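MstE (Scytonema sp. PCC 10023, PDB 6SBF) acts as a monodomain class II terpene cyclase that assembles complex isoprenoid scaffolds, probably in merosterol biosynthesis. Local coordinates at residues Lys20-Leu24 / Ile292-Leu296. The protein carries 1 engineered substitution. Residue numbers count along the deposited sequence, not the author numbering.
Sequences KLNQL and IGWLL
Two one-turn pieces of alpha helix, 20-24 and 292-296, face each other with their axes 11.2 Å apart at closest approach and their N-to-C directions 49° apart. Each turn is held by its own backbone hydrogen bond from N of residue i+4 to O of residue i, Leu-24 N to Lys-20 O and Leu-296 N to Ile-292 O, both 2.9 Å. The register pairs Lys-20 with Gly-293 (CA to CA 8.3 Å) and Leu-24 with Leu-296 (7.3 Å). Leu-296, an mt rotamer, points toward the first helix and gives up the most surface: its CD2 lies 4.1 Å from Leu-24 CD2 and 4.1 Å from Gln-23 O, while its CD1 is 4.1 Å from Gln-23 CG. Leu-24 leaves its helix sideways, yet its CD2 also reaches Ile-292 CG2 at 3.8 Å, so Leu-24, Ile-292 and Leu-296 form an apolar cluster in which the first two are buried. Lys-20 spans the gap fully extended, all four chi angles trans; its CE rests 3.8 Å from Ile-292 CG2, and NZ passes Gly-293 to donate a hydrogen bond to the carbonyl of Ala-289. No direct hydrogen bond joins the segments, but a water accepts from Gln-23 NE2 (3.1 Å) and donates to Leu-296 O (2.8 Å). The contact joins the N-terminal helix 18-37 to helix 282-298 of the alpha6-alpha6 barrel, obliquely and through mostly apolar side chains. Helix 350-363 also packs here, with Leu-360 against Leu-24 and Ala-363 against Ile-292, while Leu-272 of helix 265-275 touches Ile-292.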
loop_
_atom_site.group_PDB
_atom_site.type_symbol
_atom_site.label_atom_id
_atom_site.label_comp_id
_atom_site.label_asym_id
_atom_site.label_seq_id
_atom_site.Cartn_x
_atom_site.Cartn_y
_atom_site.Cartn_z
ATOM N N LYS A 20 15.457 -17.189 -15.712
ATOM C CA LYS A 20 14.351 -16.493 -15.048
ATOM C C LYS A 20 14.862 -15.717 -13.825
ATOM O O LYS A 20 14.471 -14.562 -13.611
ATOM C CB LYS A 20 13.175 -17.470 -14.814
ATOM C CG LYS A 20 11.899 -16.747 -14.436
ATOM C CD LYS A 20 10.718 -17.696 -14.359
ATOM C CE LYS A 20 9.444 -17.016 -13.888
ATOM N NZ LYS A 20 8.259 -17.871 -13.841
ATOM N N LEU A 21 15.838 -16.254 -13.085
ATOM C CA LEU A 21 16.416 -15.501 -11.956
ATOM C C LEU A 21 17.153 -14.265 -12.460
ATOM O O LEU A 21 16.995 -13.194 -11.875
ATOM C CB LEU A 21 17.340 -16.394 -11.150
ATOM C CG LEU A 21 17.837 -15.773 -9.847
ATOM C CD1 LEU A 21 16.712 -15.426 -8.882
ATOM C CD2 LEU A 21 18.832 -16.704 -9.193
ATOM N N ASN A 22 17.937 -14.419 -13.525
ATOM C CA ASN A 22 18.659 -13.310 -14.170
ATOM C C ASN A 22 17.672 -12.252 -14.695
ATOM O O ASN A 22 17.934 -11.040 -14.569
ATOM C CB ASN A 22 19.491 -13.906 -15.301
ATOM C CG ASN A 22 20.699 -13.098 -15.680
ATOM O OD1 ASN A 22 20.692 -11.866 -15.758
ATOM N ND2 ASN A 22 21.721 -13.844 -15.970
ATOM N N GLN A 23 16.563 -12.710 -15.304
ATOM C CA GLN A 23 15.574 -11.697 -15.770
ATOM C C GLN A 23 14.945 -10.990 -14.576
ATOM O O GLN A 23 14.676 -9.774 -14.659
ATOM C CB GLN A 23 14.551 -12.299 -16.715
ATOM C CG GLN A 23 13.616 -11.243 -17.229
ATOM C CD GLN A 23 14.276 -10.177 -18.020
ATOM O OE1 GLN A 23 15.348 -10.414 -18.590
ATOM N NE2 GLN A 23 13.648 -8.997 -18.001
ATOM N N LEU A 24 14.678 -11.708 -13.466
ATOM C CA LEU A 24 14.209 -11.013 -12.265
ATOM C C LEU A 24 15.211 -9.934 -11.875
ATOM O O LEU A 24 14.817 -8.825 -11.522
ATOM C CB LEU A 24 14.005 -12.005 -11.129
ATOM C CG LEU A 24 12.649 -12.638 -11.126
ATOM C CD1 LEU A 24 12.677 -13.923 -10.343
ATOM C CD2 LEU A 24 11.607 -11.667 -10.576
ATOM N N ILE A 292 4.968 -14.082 -11.390
ATOM C CA ILE A 292 6.310 -13.508 -11.698
ATOM C C ILE A 292 6.434 -13.407 -13.221
ATOM O O ILE A 292 6.896 -12.355 -13.743
ATOM C CB ILE A 292 7.433 -14.351 -11.062
ATOM C CG1 ILE A 292 7.429 -14.192 -9.549
ATOM C CG2 ILE A 292 8.774 -13.981 -11.669
ATOM C CD1 ILE A 292 8.276 -15.252 -8.839
ATOM N N GLY A 293 6.140 -14.481 -13.948
ATOM C CA GLY A 293 6.329 -14.439 -15.397
ATOM C C GLY A 293 5.489 -13.343 -16.039
ATOM O O GLY A 293 5.965 -12.623 -16.939
ATOM N N TRP A 294 4.244 -13.203 -15.609
ATOM C CA TRP A 294 3.361 -12.199 -16.220
ATOM C C TRP A 294 3.877 -10.791 -15.891
ATOM O O TRP A 294 3.949 -9.931 -16.781
ATOM C CB TRP A 294 1.937 -12.409 -15.724
ATOM C CG TRP A 294 0.984 -11.452 -16.373
ATOM C CD1 TRP A 294 0.395 -11.595 -17.594
ATOM C CD2 TRP A 294 0.490 -10.243 -15.786
ATOM N NE1 TRP A 294 -0.427 -10.510 -17.805
ATOM C CE2 TRP A 294 -0.423 -9.687 -16.710
ATOM C CE3 TRP A 294 0.682 -9.585 -14.569
ATOM C CZ2 TRP A 294 -1.087 -8.494 -16.457
ATOM C CZ3 TRP A 294 0.017 -8.411 -14.299
ATOM C CH2 TRP A 294 -0.872 -7.877 -15.232
ATOM N N LEU A 295 4.291 -10.586 -14.634
ATOM C CA LEU A 295 4.809 -9.238 -14.287
ATOM C C LEU A 295 6.101 -8.954 -15.097
ATOM O O LEU A 295 6.267 -7.819 -15.575
ATOM C CB LEU A 295 5.061 -9.161 -12.773
ATOM C CG LEU A 295 3.803 -9.115 -11.934
ATOM C CD1 LEU A 295 4.116 -9.349 -10.447
ATOM C CD2 LEU A 295 3.082 -7.798 -12.089
ATOM N N LEU A 296 6.970 -9.949 -15.274
ATOM C CA LEU A 296 8.167 -9.712 -16.089
ATOM C C LEU A 296 7.764 -9.283 -17.514
ATOM O O LEU A 296 8.368 -8.362 -18.070
ATOM C CB LEU A 296 9.088 -10.931 -16.148
ATOM C CG LEU A 296 9.711 -11.324 -14.826
ATOM C CD1 LEU A 296 10.482 -12.638 -14.959
ATOM C CD2 LEU A 296 10.607 -10.237 -14.325
HETATM O O HOH W 1 10.972 -7.629 -17.413
#